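Local coordinates for protein putative NAD(P)H-flavin oxidoreductase (PDB 6WT2) that probably reduces nitro compounds such as chloramphenicol with NAD(P)H, using a bound FMN cofactor, as a member of the nitroreductase family, at residues R23-A28 with A199-Y204; R29-E34 with A83-V88; G164-P169 with G203-E208. All blocks are in the same frame, centred on the assembly; numbering follows the deposited sequence.

Contact 1 (R23-A28 with A199-Y204). With FMN (flavin mononucleotide), chain G.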
loop_
_atom_site.group_PDB
_atom_site.type_symbol
_atom_site.label_atom_id
_atom_site.label_comp_id
_atom_site.label_asym_id
_atom_site.label_seq_id
_atom_site.Cartn_x
_atom_site.Cartn_y
_atom_site.Cartn_z
ATOM N N ARG A 23 13.503 -8.953 11.836
ATOM C CA ARG A 23 14.317 -9.808 10.982
ATOM C C ARG A 23 14.633 -11.159 11.601
ATOM O O ARG A 23 15.101 -12.052 10.884
ATOM C CB ARG A 23 15.623 -9.111 10.595
ATOM C CG ARG A 23 15.437 -8.072 9.506
ATOM C CD ARG A 23 15.042 -6.727 10.095
ATOM N NE ARG A 23 14.868 -5.716 9.056
ATOM C CZ ARG A 23 14.726 -4.417 9.299
ATOM N NH1 ARG A 23 14.746 -3.969 10.545
ATOM N NH2 ARG A 23 14.563 -3.569 8.295
ATOM N N HIS A 24 14.342 -11.347 12.886
ATOM C CA HIS A 24 14.775 -12.527 13.631
ATOM C C HIS A 24 13.640 -12.969 14.534
ATOM O O HIS A 24 13.316 -12.291 15.515
ATOM C CB HIS A 24 16.028 -12.232 14.451
ATOM C CG HIS A 24 17.163 -11.725 13.631
ATOM N ND1 HIS A 24 17.919 -12.546 12.825
ATOM C CD2 HIS A 24 17.653 -10.475 13.465
ATOM C CE1 HIS A 24 18.845 -11.826 12.216
ATOM N NE2 HIS A 24 18.699 -10.566 12.581
ATOM N N TYR A 25 13.063 -14.118 14.222
ATOM C CA TYR A 25 11.895 -14.616 14.920
ATOM C C TYR A 25 12.278 -15.753 15.854
ATOM O O TYR A 25 13.346 -16.354 15.727
ATOM C CB TYR A 25 10.846 -15.110 13.927
ATOM C CG TYR A 25 10.294 -14.039 13.017
ATOM C CD1 TYR A 25 9.232 -13.239 13.430
ATOM C CD2 TYR A 25 10.812 -13.845 11.737
ATOM C CE1 TYR A 25 8.688 -12.263 12.591
ATOM C CE2 TYR A 25 10.283 -12.871 10.893
ATOM C CZ TYR A 25 9.218 -12.091 11.329
ATOM O OH TYR A 25 8.681 -11.139 10.498
ATOM N N ASP A 26 11.388 -16.030 16.800
ATOM C CA ASP A 26 11.501 -17.215 17.644
ATOM C C ASP A 26 11.091 -18.433 16.819
ATOM O O ASP A 26 9.905 -18.632 16.534
ATOM C CB ASP A 26 10.636 -17.057 18.892
ATOM C CG ASP A 26 10.806 -18.210 19.879
ATOM O OD1 ASP A 26 11.206 -19.323 19.467
ATOM O OD2 ASP A 26 10.538 -17.996 21.078
ATOM N N ALA A 27 12.066 -19.265 16.449
ATOM C CA ALA A 27 11.792 -20.386 15.555
ATOM C C ALA A 27 10.821 -21.403 16.146
ATOM O O ALA A 27 10.208 -22.170 15.393
ATOM C CB ALA A 27 13.103 -21.081 15.180
ATOM N N ALA A 28 10.660 -21.441 17.464
ATOM C CA ALA A 28 9.754 -22.411 18.061
ATOM C C ALA A 28 8.306 -21.934 18.133
ATOM O O ALA A 28 7.421 -22.753 18.400
ATOM C CB ALA A 28 10.241 -22.795 19.464
ATOM N N ALA A 199 6.845 -9.349 -0.648
ATOM C CA ALA A 199 6.682 -10.440 0.308
ATOM C C ALA A 199 6.590 -9.867 1.717
ATOM O O ALA A 199 6.873 -8.688 1.954
ATOM C CB ALA A 199 7.833 -11.457 0.210
ATOM N N ALA A 200 6.168 -10.713 2.654
ATOM C CA ALA A 200 6.137 -10.355 4.067
ATOM C C ALA A 200 6.351 -11.607 4.908
ATOM O O ALA A 200 5.844 -12.671 4.569
ATOM C CB ALA A 200 4.808 -9.712 4.458
ATOM N N THR A 201 7.081 -11.463 6.009
ATOM C CA THR A 201 7.217 -12.514 7.003
ATOM C C THR A 201 6.358 -12.180 8.216
ATOM O O THR A 201 6.072 -11.016 8.490
ATOM C CB THR A 201 8.686 -12.690 7.426
ATOM O OG1 THR A 201 9.198 -11.466 7.992
ATOM C CG2 THR A 201 9.538 -13.058 6.220
ATOM N N PHE A 202 5.957 -13.216 8.949
ATOM C CA PHE A 202 5.157 -13.055 10.157
ATOM C C PHE A 202 5.602 -14.052 11.206
ATOM O O PHE A 202 5.911 -15.205 10.885
ATOM C CB PHE A 202 3.659 -13.282 9.913
ATOM C CG PHE A 202 3.047 -12.339 8.924
ATOM C CD1 PHE A 202 2.422 -11.179 9.351
ATOM C CD2 PHE A 202 3.066 -12.629 7.568
ATOM C CE1 PHE A 202 1.856 -10.304 8.432
ATOM C CE2 PHE A 202 2.499 -11.759 6.643
ATOM C CZ PHE A 202 1.903 -10.589 7.075
ATOM N N GLY A 203 5.567 -13.620 12.461
ATOM C CA GLY A 203 5.928 -14.500 13.558
ATOM C C GLY A 203 6.017 -13.728 14.857
ATOM O O GLY A 203 5.398 -12.674 15.014
ATOM N N TYR A 204 6.794 -14.274 15.781
ATOM C CA TYR A 204 7.010 -13.676 17.086
ATOM C C TYR A 204 8.491 -13.359 17.242
ATOM O O TYR A 204 9.338 -14.235 17.042
ATOM C CB TYR A 204 6.517 -14.616 18.182
ATOM C CG TYR A 204 5.042 -14.919 18.075
ATOM C CD1 TYR A 204 4.104 -14.052 18.628
ATOM C CD2 TYR A 204 4.583 -16.059 17.412
ATOM C CE1 TYR A 204 2.744 -14.312 18.532
ATOM C CE2 TYR A 204 3.212 -16.331 17.314
ATOM C CZ TYR A 204 2.305 -15.447 17.883
ATOM O OH TYR A 204 0.954 -15.680 17.795
HETATM N N1 FMN G . 13.541 -5.080 5.666
HETATM C C2 FMN G . 14.468 -6.046 5.441
HETATM O O2 FMN G . 15.240 -6.355 6.377
HETATM N N3 FMN G . 14.568 -6.703 4.271
HETATM C C4 FMN G . 13.809 -6.399 3.209
HETATM O O4 FMN G . 13.848 -7.059 2.146
HETATM C C4A FMN G . 12.792 -5.346 3.370
HETATM N N5 FMN G . 12.067 -4.931 2.315
HETATM C C5A FMN G . 11.067 -4.028 2.497
HETATM C C6 FMN G . 10.115 -3.855 1.488
HETATM C C7 FMN G . 9.096 -2.932 1.670
HETATM C C7M FMN G . 8.058 -2.710 0.592
HETATM C C8 FMN G . 8.989 -2.181 2.946
HETATM C C8M FMN G . 7.810 -1.264 3.166
HETATM C C9 FMN G . 9.896 -2.404 3.976
HETATM C C9A FMN G . 10.896 -3.356 3.815
HETATM N N10 FMN G . 11.798 -3.632 4.867
HETATM C C10 FMN G . 12.788 -4.599 4.652
HETATM C "C1'" FMN G . 11.663 -2.966 6.170
HETATM C "C2'" FMN G . 12.222 -1.536 6.162
HETATM O "O2'" FMN G . 13.673 -1.533 6.182
HETATM C "C3'" FMN G . 11.605 -0.816 7.358
HETATM O "O3'" FMN G . 10.180 -0.741 7.151
HETATM C "C4'" FMN G . 12.108 0.611 7.602
HETATM O "O4'" FMN G . 13.518 0.598 7.789
HETATM C "C5'" FMN G . 11.429 1.218 8.820
HETATM O "O5'" FMN G . 11.656 0.426 9.981
HETATM P P FMN G . 10.377 -0.093 10.814
HETATM O O1P FMN G . 9.551 -0.738 9.728
HETATM O O2P FMN G . 10.850 -1.053 11.867
HETATM O O3P FMN G . 9.664 1.103 11.378
HETATM O O HOH W 1 7.918 -16.971 15.400
#

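Contact 2 (R29-E34 with A83-V88)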
loop_
_atom_site.group_PDB
_atom_site.type_symbol
_atom_site.label_atom_id
_atom_site.label_comp_id
_atom_site.label_asym_id
_atom_site.label_seq_id
_atom_site.Cartn_x
_atom_site.Cartn_y
_atom_site.Cartn_z
ATOM N N ARG A 29 8.030 -20.652 17.882
ATOM C CA ARG A 29 6.701 -20.088 18.085
ATOM C C ARG A 29 5.946 -19.985 16.761
ATOM O O ARG A 29 6.349 -19.235 15.868
ATOM C CB ARG A 29 6.805 -18.718 18.749
ATOM C CG ARG A 29 7.084 -18.791 20.231
ATOM C CD ARG A 29 5.877 -18.302 21.000
ATOM N NE ARG A 29 5.972 -16.883 21.308
ATOM C CZ ARG A 29 4.926 -16.080 21.486
ATOM N NH1 ARG A 29 3.686 -16.540 21.363
ATOM N NH2 ARG A 29 5.125 -14.808 21.775
ATOM N N LYS A 30 4.842 -20.723 16.647
ATOM C CA LYS A 30 4.020 -20.723 15.443
ATOM C C LYS A 30 2.747 -19.911 15.664
ATOM O O LYS A 30 2.108 -20.010 16.716
ATOM C CB LYS A 30 3.654 -22.157 15.035
ATOM C CG LYS A 30 4.865 -23.071 14.810
ATOM C CD LYS A 30 5.761 -22.503 13.724
ATOM C CE LYS A 30 7.124 -23.161 13.691
ATOM N NZ LYS A 30 7.957 -22.541 12.618
ATOM N N ILE A 31 2.379 -19.116 14.663
ATOM C CA ILE A 31 1.078 -18.459 14.662
ATOM C C ILE A 31 0.005 -19.521 14.485
ATOM O O ILE A 31 0.121 -20.390 13.611
ATOM C CB ILE A 31 1.011 -17.411 13.540
ATOM C CG1 ILE A 31 2.096 -16.331 13.724
ATOM C CG2 ILE A 31 -0.361 -16.787 13.478
ATOM C CD1 ILE A 31 2.404 -15.574 12.442
ATOM N N SER A 32 -1.036 -19.475 15.320
ATOM C CA SER A 32 -2.116 -20.449 15.191
ATOM C C SER A 32 -2.824 -20.301 13.845
ATOM O O SER A 32 -2.817 -19.229 13.220
ATOM C CB SER A 32 -3.146 -20.284 16.311
ATOM O OG SER A 32 -3.890 -19.087 16.126
ATOM N N ALA A 33 -3.466 -21.397 13.419
ATOM C CA ALA A 33 -4.245 -21.376 12.186
ATOM C C ALA A 33 -5.282 -20.264 12.224
ATOM O O ALA A 33 -5.436 -19.512 11.258
ATOM C CB ALA A 33 -4.918 -22.732 11.959
ATOM N N GLU A 34 -5.992 -20.140 13.352
ATOM C CA GLU A 34 -7.023 -19.119 13.497
ATOM C C GLU A 34 -6.436 -17.715 13.436
ATOM O O GLU A 34 -7.008 -16.826 12.791
ATOM C CB GLU A 34 -7.783 -19.319 14.812
ATOM C CG GLU A 34 -8.611 -20.616 14.878
ATOM C CD GLU A 34 -7.768 -21.893 15.032
ATOM O OE1 GLU A 34 -6.549 -21.806 15.336
ATOM O OE2 GLU A 34 -8.338 -22.995 14.843
ATOM N N ALA A 83 10.905 -17.703 10.633
ATOM C CA ALA A 83 9.569 -17.110 10.608
ATOM C C ALA A 83 8.495 -18.187 10.698
ATOM O O ALA A 83 8.639 -19.283 10.147
ATOM C CB ALA A 83 9.364 -16.277 9.334
ATOM N N SER A 84 7.403 -17.865 11.398
ATOM C CA SER A 84 6.241 -18.742 11.407
ATOM C C SER A 84 5.635 -18.861 10.011
ATOM O O SER A 84 5.441 -19.970 9.493
ATOM C CB SER A 84 5.204 -18.221 12.403
ATOM O OG SER A 84 4.025 -18.995 12.332
ATOM N N HIS A 85 5.329 -17.724 9.391
ATOM C CA HIS A 85 4.674 -17.691 8.099
ATOM C C HIS A 85 5.408 -16.753 7.152
ATOM O O HIS A 85 6.038 -15.781 7.574
ATOM C CB HIS A 85 3.205 -17.243 8.228
ATOM C CG HIS A 85 2.295 -18.284 8.804
ATOM N ND1 HIS A 85 2.373 -18.701 10.115
ATOM C CD2 HIS A 85 1.267 -18.972 8.250
ATOM C CE1 HIS A 85 1.439 -19.613 10.340
ATOM N NE2 HIS A 85 0.751 -19.790 9.226
ATOM N N LEU A 86 5.316 -17.072 5.863
ATOM C CA LEU A 86 5.792 -16.227 4.776
ATOM C C LEU A 86 4.684 -16.089 3.741
ATOM O O LEU A 86 4.077 -17.089 3.344
ATOM C CB LEU A 86 7.041 -16.827 4.132
ATOM C CG LEU A 86 7.519 -16.245 2.804
ATOM C CD1 LEU A 86 7.990 -14.804 2.945
ATOM C CD2 LEU A 86 8.639 -17.126 2.241
ATOM N N VAL A 87 4.425 -14.860 3.306
ATOM C CA VAL A 87 3.450 -14.576 2.253
ATOM C C VAL A 87 4.186 -13.875 1.121
ATOM O O VAL A 87 4.900 -12.890 1.351
ATOM C CB VAL A 87 2.285 -13.709 2.768
ATOM C CG1 VAL A 87 1.301 -13.388 1.633
ATOM C CG2 VAL A 87 1.554 -14.406 3.911
ATOM N N VAL A 88 4.047 -14.400 -0.086
ATOM C CA VAL A 88 4.528 -13.745 -1.293
ATOM C C VAL A 88 3.292 -13.254 -2.028
ATOM O O VAL A 88 2.402 -14.050 -2.360
ATOM C CB VAL A 88 5.359 -14.695 -2.169
ATOM C CG1 VAL A 88 5.779 -13.989 -3.462
ATOM C CG2 VAL A 88 6.574 -15.235 -1.384
HETATM O O HOH W 2 6.526 -22.382 9.983
#

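Contact 3 (G164-P169 with G203-E208). With FMN (flavin mononucleotide), chain G.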
loop_
_atom_site.group_PDB
_atom_site.type_symbol
_atom_site.label_atom_id
_atom_site.label_comp_id
_atom_site.label_asym_id
_atom_site.label_seq_id
_atom_site.Cartn_x
_atom_site.Cartn_y
_atom_site.Cartn_z
ATOM N N GLY A 164 -0.554 -8.350 18.330
ATOM C CA GLY A 164 0.618 -8.878 19.005
ATOM C C GLY A 164 1.533 -9.755 18.176
ATOM O O GLY A 164 2.355 -10.479 18.749
ATOM N N ILE A 165 1.420 -9.717 16.855
ATOM C CA ILE A 165 2.143 -10.612 15.966
ATOM C C ILE A 165 3.117 -9.775 15.162
ATOM O O ILE A 165 2.734 -8.750 14.584
ATOM C CB ILE A 165 1.182 -11.395 15.051
ATOM C CG1 ILE A 165 0.337 -12.375 15.888
ATOM C CG2 ILE A 165 1.959 -12.096 13.932
ATOM C CD1 ILE A 165 -0.862 -12.947 15.145
ATOM N N ASP A 166 4.373 -10.195 15.138
ATOM C CA ASP A 166 5.392 -9.399 14.470
ATOM C C ASP A 166 5.423 -9.733 12.988
ATOM O O ASP A 166 4.912 -10.770 12.552
ATOM C CB ASP A 166 6.765 -9.644 15.090
ATOM C CG ASP A 166 6.873 -9.101 16.502
ATOM O OD1 ASP A 166 6.867 -7.869 16.659
ATOM O OD2 ASP A 166 6.949 -9.907 17.456
ATOM N N SER A 167 6.040 -8.838 12.211
ATOM C CA SER A 167 6.133 -9.023 10.768
ATOM C C SER A 167 7.337 -8.262 10.227
ATOM O O SER A 167 8.017 -7.530 10.953
ATOM C CB SER A 167 4.842 -8.572 10.069
ATOM O OG SER A 167 4.561 -7.214 10.372
ATOM N N CYS A 168 7.606 -8.463 8.931
ATOM C CA CYS A 168 8.589 -7.650 8.181
ATOM C C CYS A 168 8.147 -7.639 6.722
ATOM O O CYS A 168 7.898 -8.719 6.160
ATOM C CB CYS A 168 10.020 -8.187 8.277
ATOM S SG CYS A 168 11.299 -7.037 7.626
ATOM N N PRO A 169 8.028 -6.471 6.095
ATOM C CA PRO A 169 7.835 -6.428 4.641
ATOM C C PRO A 169 9.161 -6.708 3.949
ATOM O O PRO A 169 10.234 -6.412 4.481
ATOM C CB PRO A 169 7.363 -4.985 4.382
ATOM C CG PRO A 169 7.627 -4.202 5.703
ATOM C CD PRO A 169 8.329 -5.141 6.656
ATOM N N GLY A 203 5.567 -13.620 12.461
ATOM C CA GLY A 203 5.928 -14.500 13.558
ATOM C C GLY A 203 6.017 -13.728 14.857
ATOM O O GLY A 203 5.398 -12.674 15.014
ATOM N N TYR A 204 6.794 -14.274 15.781
ATOM C CA TYR A 204 7.010 -13.676 17.086
ATOM C C TYR A 204 8.491 -13.359 17.242
ATOM O O TYR A 204 9.338 -14.235 17.042
ATOM C CB TYR A 204 6.517 -14.616 18.182
ATOM C CG TYR A 204 5.042 -14.919 18.075
ATOM C CD1 TYR A 204 4.104 -14.052 18.628
ATOM C CD2 TYR A 204 4.583 -16.059 17.412
ATOM C CE1 TYR A 204 2.744 -14.312 18.532
ATOM C CE2 TYR A 204 3.212 -16.331 17.314
ATOM C CZ TYR A 204 2.305 -15.447 17.883
ATOM O OH TYR A 204 0.954 -15.680 17.795
ATOM N N ARG A 205 8.795 -12.115 17.603
ATOM C CA ARG A 205 10.174 -11.645 17.620
ATOM C C ARG A 205 10.999 -12.388 18.667
ATOM O O ARG A 205 10.505 -12.768 19.730
ATOM C CB ARG A 205 10.227 -10.141 17.896
ATOM C CG ARG A 205 9.829 -9.753 19.312
ATOM C CD ARG A 205 9.514 -8.270 19.411
ATOM N NE ARG A 205 9.045 -7.918 20.747
ATOM C CZ ARG A 205 7.762 -7.822 21.087
ATOM N NH1 ARG A 205 6.819 -8.042 20.181
ATOM N NH2 ARG A 205 7.420 -7.495 22.330
ATOM N N VAL A 206 12.273 -12.599 18.353
ATOM C CA VAL A 206 13.143 -13.311 19.284
ATOM C C VAL A 206 13.748 -12.374 20.324
ATOM O O VAL A 206 14.102 -12.829 21.419
ATOM C CB VAL A 206 14.240 -14.083 18.523
ATOM C CG1 VAL A 206 15.360 -13.156 18.087
ATOM C CG2 VAL A 206 14.766 -15.229 19.357
ATOM N N GLN A 207 13.842 -11.078 20.033
ATOM C CA GLN A 207 14.425 -10.121 20.967
ATOM C C GLN A 207 13.697 -8.793 20.816
ATOM O O GLN A 207 12.841 -8.624 19.943
ATOM C CB GLN A 207 15.930 -9.962 20.731
ATOM C CG GLN A 207 16.289 -9.513 19.321
ATOM C CD GLN A 207 17.772 -9.632 19.034
ATOM O OE1 GLN A 207 18.509 -10.277 19.777
ATOM N NE2 GLN A 207 18.216 -9.013 17.949
ATOM N N GLU A 208 14.040 -7.842 21.675
ATOM C CA GLU A 208 13.419 -6.533 21.562
ATOM C C GLU A 208 13.917 -5.825 20.308
ATOM O O GLU A 208 15.047 -6.024 19.854
ATOM C CB GLU A 208 13.682 -5.700 22.815
ATOM C CG GLU A 208 12.753 -6.090 23.959
ATOM C CD GLU A 208 11.343 -6.425 23.462
ATOM O OE1 GLU A 208 10.621 -5.500 23.033
ATOM O OE2 GLU A 208 10.964 -7.614 23.477
HETATM N N1 FMN G . 13.541 -5.080 5.666
HETATM C C2 FMN G . 14.468 -6.046 5.441
HETATM O O2 FMN G . 15.240 -6.355 6.377
HETATM N N3 FMN G . 14.568 -6.703 4.271
HETATM C C4 FMN G . 13.809 -6.399 3.209
HETATM O O4 FMN G . 13.848 -7.059 2.146
HETATM C C4A FMN G . 12.792 -5.346 3.370
HETATM N N5 FMN G . 12.067 -4.931 2.315
HETATM C C5A FMN G . 11.067 -4.028 2.497
HETATM C C6 FMN G . 10.115 -3.855 1.488
HETATM C C7 FMN G . 9.096 -2.932 1.670
HETATM C C7M FMN G . 8.058 -2.710 0.592
HETATM C C8 FMN G . 8.989 -2.181 2.946
HETATM C C8M FMN G . 7.810 -1.264 3.166
HETATM C C9 FMN G . 9.896 -2.404 3.976
HETATM C C9A FMN G . 10.896 -3.356 3.815
HETATM N N10 FMN G . 11.798 -3.632 4.867
HETATM C C10 FMN G . 12.788 -4.599 4.652
HETATM C "C1'" FMN G . 11.663 -2.966 6.170
HETATM C "C2'" FMN G . 12.222 -1.536 6.162
HETATM O "O2'" FMN G . 13.673 -1.533 6.182
HETATM C "C3'" FMN G . 11.605 -0.816 7.358
HETATM O "O3'" FMN G . 10.180 -0.741 7.151
HETATM C "C4'" FMN G . 12.108 0.611 7.602
HETATM O "O4'" FMN G . 13.518 0.598 7.789
HETATM C "C5'" FMN G . 11.429 1.218 8.820
HETATM O "O5'" FMN G . 11.656 0.426 9.981
HETATM P P FMN G . 10.377 -0.093 10.814
HETATM O O1P FMN G . 9.551 -0.738 9.728
HETATM O O2P FMN G . 10.850 -1.053 11.867
HETATM O O3P FMN G . 9.664 1.103 11.378
#

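Contact 1 (R23-A28 with A199-Y204)
Beside the FMN site of this nitroreductase fold, the ring of Tyr25 lies against Thr201 and Gly203 of strand 194-203 and Tyr204 just beyond it, fastening the flavin-binding loop to the sheet. The tyrosine is buried, and its hydroxyl ends on a threonine: Tyr25 OH and Thr201 OG1 share a hydrogen bond of 2.6 Å, in which either may be the donor. Thr201 OG1 sits between its backbone N and carbonyl carbon (chi1 60°), which brings it to the edge of the Tyr25 ring, near the ring plane. Phe202 O lies over one face of that ring. A CB at Gly203 would run into the ring, whose CD1 lies 3.5 Å from Gly203 CA.

Past the ring, Asp26 N gives Tyr204 O a nearly straight bond of 2.7 Å, and a water accepts from Tyr204 N and can donate to Asp26 O. Asp26 OD1 takes the N-H of Ala28 in an Asx turn.

At the loop's other end Arg23 turns away from the strand to the flavin. Its chain is bent at chi2 (86°), and its guanidinium meets the pyrimidine edge through two bonds, NE to FMN O2 at 2.8 Å and NH2 to FMN N1 at 3.2 Å.

Contact 2 (R29-E34 with A83-V88)
Arg29 meets Ser84 through its backbone, the carbonyl O lying 3.8 Å from Ser84 CB, while its side chain heads the other way. Lys30 follows, its CA facing Ser84 OG. The lysine chain bends at chi2 (-59°), which carries the ammonium round to the turn before strand 85-92. There Lys30 NZ gives a hydrogen bond to a water at 3.0 Å, and the same water donates to Ser84 O at 2.7 Å. Arg66 donates to both Ala83 O and Ser84 O, so two basic side chains, one of them through water, gather at this bend.

Ile31 makes the central join. Its N-H points almost straight at Ser84 OG, 2.9 Å away with an angle of 169°. Ser84 holds OG anti to its own backbone N (chi1 175°), and this places the oxygen between the Ile31 amide and the imidazole of His85, whose ND1 lies 2.8 Å from OG in a hydrogen bond in which either atom could be the donor. Two bonds thus grip the buried hydroxyl. The isoleucine side chain packs alongside, CG1 against OG at 3.6 Å and CD1 near His85 ND1. Ile31 O lies at the edge of the imidazole, 3.6 Å from His85 CE1.

Ser32 then stands at the N-cap of helix 33-44, its OG accepting from the backbone N of Asp35, and the chain enters the helix at Ala33. On the partner side Ser84 and His85 both stand opposite Phe202 on the adjoining antiparallel strand, the geometry of a classic beta bulge at the start of strand 85-92.

Contact 3 (G164-P169 with G203-E208)
Asp166 and Gly203 bring strand 166-170 against the end of strand 194-203. They form a hydrogen-bonded antiparallel pair: Asp166 N donates to Gly203 O at 2.7 Å, bent to 135° at the hydrogen, and Gly203 N returns a straighter bond to Asp166 O at 2.9 Å. The second N-H arrives from above the plane of the Asp166 carbonyl. This pair is the last before the chain after Gly203 turns off into a loop.

The carboxylate of Asp166 follows that loop to Arg205. Its OD2 accepts from Arg205 N at 2.9 Å, the N-H approaching from above the carboxylate plane, and also meets Arg205 NH1 at 3.3 Å in a salt bridge with a weak hydrogen bond. The two charged groups stand nearly perpendicular, their planes 88° apart, with OD2 at the guanidinium edge. A first torsion of 69° starts the Arg205 chain between its backbone N and carbonyl carbon; CB and CG both pass close to OD2 on the way. Arg205 NE also forms a salt bridge with Glu208 OE2, its hydrogen bond weak at 3.4 Å, completing a three-residue network. Met4 of the second subunit packs on both Asp166 and Arg205.

Further along the strand, Pro169 lays CB and CG against FMN C8 and C9. Before the pair, Ile165 CG1 packs obliquely on the Tyr204 ring, 4.1 Å from CE1. Gly164 closes helix 138-162 in a Schellman motif with positive phi, and Ile165, next in the chain, touches both that helix and helix 33-44.

How the contacts relate
All three contacts gather at one end of the antiparallel sheet. Contacts 1 and 3 share Gly203 and Tyr204 and both touch FMN, whereas contact 2 joins the neighbouring strand 85-92, linked to strand 194-203 by the backbone pair of Phe202 and His85. Contacts 1 and 2 are buried, and across their segments each rests on a hydroxyl and a backbone amide: the Tyr25-Thr201 pair with its aromatic ring in one, Ser84 OG in the other. Contact 3, only partly buried, adds a chain of charged side chains near the second subunit. Ile31 ties the set together, reaching Gly203, Tyr204 and Ile165 from contact 2, and His24 of contact 1 pairs through its backbone with Val206 of contact 3.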